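Local coordinates for protein DNA replication factor Cdt1 (Mus musculus, PDB 3A4C) that licenses DNA replication, cooperating with CDC6 and the origin recognition complex to load the MCM complex onto DNA, and is also required for mitosis, at residues E6-R11 with L60-E65. Residues are numbered along the deposited sequence; the frame is centred on the assembly and turned at random.
Sequences ELRLQR and LVLLAE
Leu62 reaches from helix 53-66 of the C-terminal winged-helix domain of Cdt1 to two arginines one turn apart on the long N-terminal helix 3-27. Its branched end suits the place, because one methyl goes to each arginine. The tight part is at Arg11, whose CB points toward the other helix and lies 3.5 Å from CD1 of Leu62; the same methyl is 3.7 Å from CD of Arg11. The two side chains cross at about a right angle, and the leucine methyl lies against the aliphatic stem; arginine suits this partly exposed place by offering methylenes to the leucine while its charged end runs on past it. With CG anti to the carbonyl carbon (chi1 -68°), the extended chain runs outward and partly back toward the preceding turn, where CD2 of Leu7 sits 3.3 Å above the guanidinium plane of Arg11, over its rim. The looser side belongs to Arg8, long enough to slant past Leu62, only its end closing on the neighbour, and still bring NH2 into a salt bridge with Glu104 of helix 90-104, tying a third helix to this corner. The exposed Glu65 carries the opposite charge but stands off, its OE1 5.2 Å from Arg8 NH1, which may add a weak long-range attraction. Across to Leu62 this arm makes a single close approach, NH1 to CD2 at 3.7 Å.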
ATOM      1  N   GLU A   6      -7.536  13.287  11.300  1.00 25.28           N
ATOM      2  CA  GLU A   6      -8.320  13.469  10.090  1.00 25.99           C
ATOM      3  C   GLU A   6      -7.482  13.048   8.884  1.00 23.66           C
ATOM      4  O   GLU A   6      -7.989  12.443   7.941  1.00 21.71           O
ATOM      5  CB  GLU A   6      -8.802  14.913   9.945  1.00 34.00           C
ATOM      6  CG  GLU A   6      -9.668  15.141   8.708  1.00 32.79           C
ATOM      7  CD  GLU A   6     -10.897  14.239   8.665  1.00 43.45           C
ATOM      8  OE1 GLU A   6     -11.679  14.243   9.642  1.00 48.44           O
ATOM      9  OE2 GLU A   6     -11.086  13.530   7.650  1.00 45.35           O
ATOM     10  N   LEU A   7      -6.191  13.352   8.930  1.00 20.56           N
ATOM     11  CA  LEU A   7      -5.291  12.956   7.860  1.00 20.40           C
ATOM     12  C   LEU A   7      -5.197  11.441   7.763  1.00 20.55           C
ATOM     13  O   LEU A   7      -5.290  10.878   6.675  1.00 17.74           O
ATOM     14  CB  LEU A   7      -3.909  13.549   8.075  1.00 20.13           C
ATOM     15  CG  LEU A   7      -2.895  13.232   6.982  1.00 27.38           C
ATOM     16  CD1 LEU A   7      -3.455  13.595   5.612  1.00 26.25           C
ATOM     17  CD2 LEU A   7      -1.588  13.962   7.254  1.00 28.68           C
ATOM     18  N   ARG A   8      -5.018  10.773   8.899  1.00 18.12           N
ATOM     19  CA  ARG A   8      -4.975   9.318   8.889  1.00 16.39           C
ATOM     20  C   ARG A   8      -6.248   8.719   8.286  1.00 17.62           C
ATOM     21  O   ARG A   8      -6.187   7.796   7.479  1.00 13.04           O
ATOM     22  CB  ARG A   8      -4.754   8.735  10.287  1.00 17.52           C
ATOM     23  CG  ARG A   8      -4.575   7.208  10.243  1.00 16.31           C
ATOM     24  CD  ARG A   8      -4.282   6.610  11.609  1.00 18.12           C
ATOM     25  NE  ARG A   8      -4.222   5.148  11.572  1.00 12.90           N
ATOM     26  CZ  ARG A   8      -3.197   4.451  11.093  1.00 19.70           C
ATOM     27  NH1 ARG A   8      -2.141   5.079  10.580  1.00 17.98           N
ATOM     28  NH2 ARG A   8      -3.228   3.128  11.123  1.00 13.89           N
ATOM     29  N   LEU A   9      -7.401   9.230   8.696  1.00 15.43           N
ATOM     30  CA  LEU A   9      -8.659   8.729   8.160  1.00 18.32           C
ATOM     31  C   LEU A   9      -8.715   8.937   6.641  1.00 14.59           C
ATOM     32  O   LEU A   9      -9.188   8.073   5.914  1.00 15.59           O
ATOM     33  CB  LEU A   9      -9.846   9.411   8.845  1.00 22.09           C
ATOM     34  CG  LEU A   9     -11.202   8.755   8.604  1.00 26.68           C
ATOM     35  CD1 LEU A   9     -11.203   7.331   9.126  1.00 33.23           C
ATOM     36  CD2 LEU A   9     -12.306   9.569   9.256  1.00 35.85           C
ATOM     37  N   GLN A  10      -8.231  10.084   6.171  1.00 17.02           N
ATOM     38  CA  GLN A  10      -8.122  10.347   4.733  1.00 18.61           C
ATOM     39  C   GLN A  10      -7.297   9.272   4.027  1.00 18.64           C
ATOM     40  O   GLN A  10      -7.687   8.750   2.986  1.00 15.65           O
ATOM     41  CB  GLN A  10      -7.483  11.717   4.476  1.00 17.42           C
ATOM     42  CG  GLN A  10      -8.415  12.897   4.762  1.00 28.75           C
ATOM     43  CD  GLN A  10      -7.762  14.248   4.517  1.00 32.83           C
ATOM     44  OE1 GLN A  10      -6.648  14.333   3.995  1.00 35.39           O
ATOM     45  NE2 GLN A  10      -8.460  15.316   4.896  1.00 40.10           N
ATOM     46  N   ARG A  11      -6.147   8.952   4.602  1.00 16.61           N
ATOM     47  CA  ARG A  11      -5.244   7.967   4.016  1.00 14.46           C
ATOM     48  C   ARG A  11      -5.854   6.581   4.050  1.00 13.67           C
ATOM     49  O   ARG A  11      -5.801   5.848   3.067  1.00 16.01           O
ATOM     50  CB  ARG A  11      -3.913   7.971   4.772  1.00 13.82           C
ATOM     51  CG  ARG A  11      -3.122   9.261   4.573  1.00 14.81           C
ATOM     52  CD  ARG A  11      -1.885   9.306   5.446  1.00 18.89           C
ATOM     53  NE  ARG A  11      -0.973  10.378   5.042  1.00 25.22           N
ATOM     54  CZ  ARG A  11      -0.144  11.008   5.872  1.00 24.45           C
ATOM     55  NH1 ARG A  11      -0.118  10.694   7.163  1.00 32.63           N
ATOM     56  NH2 ARG A  11       0.650  11.964   5.418  1.00 27.08           N
ATOM     57  N   LEU A  60       1.719   3.466   1.046  1.00 10.08           N
ATOM     58  CA  LEU A  60       2.253   2.114   0.932  1.00 11.62           C
ATOM     59  C   LEU A  60       2.801   1.652   2.265  1.00 10.97           C
ATOM     60  O   LEU A  60       2.674   0.489   2.619  1.00 10.08           O
ATOM     61  CB  LEU A  60       3.377   2.055  -0.103  1.00 13.92           C
ATOM     62  CG  LEU A  60       2.988   1.698  -1.535  1.00 23.96           C
ATOM     63  CD1 LEU A  60       1.893   2.615  -2.000  1.00 26.98           C
ATOM     64  CD2 LEU A  60       4.197   1.799  -2.444  1.00 22.79           C
ATOM     65  N   VAL A  61       3.446   2.567   2.985  1.00 10.25           N
ATOM     66  CA  VAL A  61       3.965   2.244   4.306  1.00  8.35           C
ATOM     67  C   VAL A  61       2.822   1.939   5.269  1.00 10.54           C
ATOM     68  O   VAL A  61       2.907   1.008   6.066  1.00 10.79           O
ATOM     69  CB  VAL A  61       4.837   3.377   4.862  1.00 12.12           C
ATOM     70  CG1 VAL A  61       5.057   3.186   6.356  1.00 13.77           C
ATOM     71  CG2 VAL A  61       6.181   3.418   4.126  1.00 13.88           C
ATOM     72  N   LEU A  62       1.745   2.717   5.197  1.00  9.76           N
ATOM     73  CA  LEU A  62       0.557   2.420   6.003  1.00 10.21           C
ATOM     74  C   LEU A  62       0.039   1.020   5.698  1.00 12.31           C
ATOM     75  O   LEU A  62      -0.325   0.270   6.595  1.00 14.27           O
ATOM     76  CB  LEU A  62      -0.549   3.438   5.735  1.00 12.10           C
ATOM     77  CG  LEU A  62      -0.338   4.865   6.229  1.00 18.67           C
ATOM     78  CD1 LEU A  62      -1.672   5.632   6.134  1.00 21.79           C
ATOM     79  CD2 LEU A  62       0.164   4.857   7.656  1.00 17.60           C
ATOM     80  N   LEU A  63       0.015   0.669   4.418  1.00 10.33           N
ATOM     81  CA  LEU A  63      -0.448  -0.648   3.989  1.00  9.13           C
ATOM     82  C   LEU A  63       0.460  -1.750   4.544  1.00 12.44           C
ATOM     83  O   LEU A  63      -0.004  -2.821   4.955  1.00 10.93           O
ATOM     84  CB  LEU A  63      -0.433  -0.679   2.462  1.00 17.54           C
ATOM     85  CG  LEU A  63      -1.481  -1.383   1.610  1.00 19.07           C
ATOM     86  CD1 LEU A  63      -2.888  -1.359   2.231  1.00 14.38           C
ATOM     87  CD2 LEU A  63      -1.458  -0.728   0.226  1.00 18.32           C
ATOM     88  N   ALA A  64       1.764  -1.487   4.543  1.00 10.16           N
ATOM     89  CA  ALA A  64       2.740  -2.440   5.075  1.00 10.90           C
ATOM     90  C   ALA A  64       2.551  -2.626   6.571  1.00 14.20           C
ATOM     91  O   ALA A  64       2.791  -3.705   7.108  1.00 15.77           O
ATOM     92  CB  ALA A  64       4.175  -1.978   4.768  1.00 12.87           C
ATOM     93  N   GLU A  65       2.122  -1.563   7.238  1.00 11.11           N
ATOM     94  CA  GLU A  65       1.866  -1.597   8.672  1.00 11.00           C
ATOM     95  C   GLU A  65       0.556  -2.308   8.999  1.00 12.55           C
ATOM     96  O   GLU A  65       0.460  -3.018  10.001  1.00 12.28           O
ATOM     97  CB  GLU A  65       1.853  -0.172   9.226  1.00 11.58           C
ATOM     98  CG  GLU A  65       3.266   0.390   9.340  1.00 11.61           C
ATOM     99  CD  GLU A  65       3.303   1.886   9.438  1.00 12.78           C
ATOM    100  OE1 GLU A  65       2.229   2.530   9.367  1.00 12.41           O
ATOM    101  OE2 GLU A  65       4.421   2.419   9.584  1.00 14.36           O
TER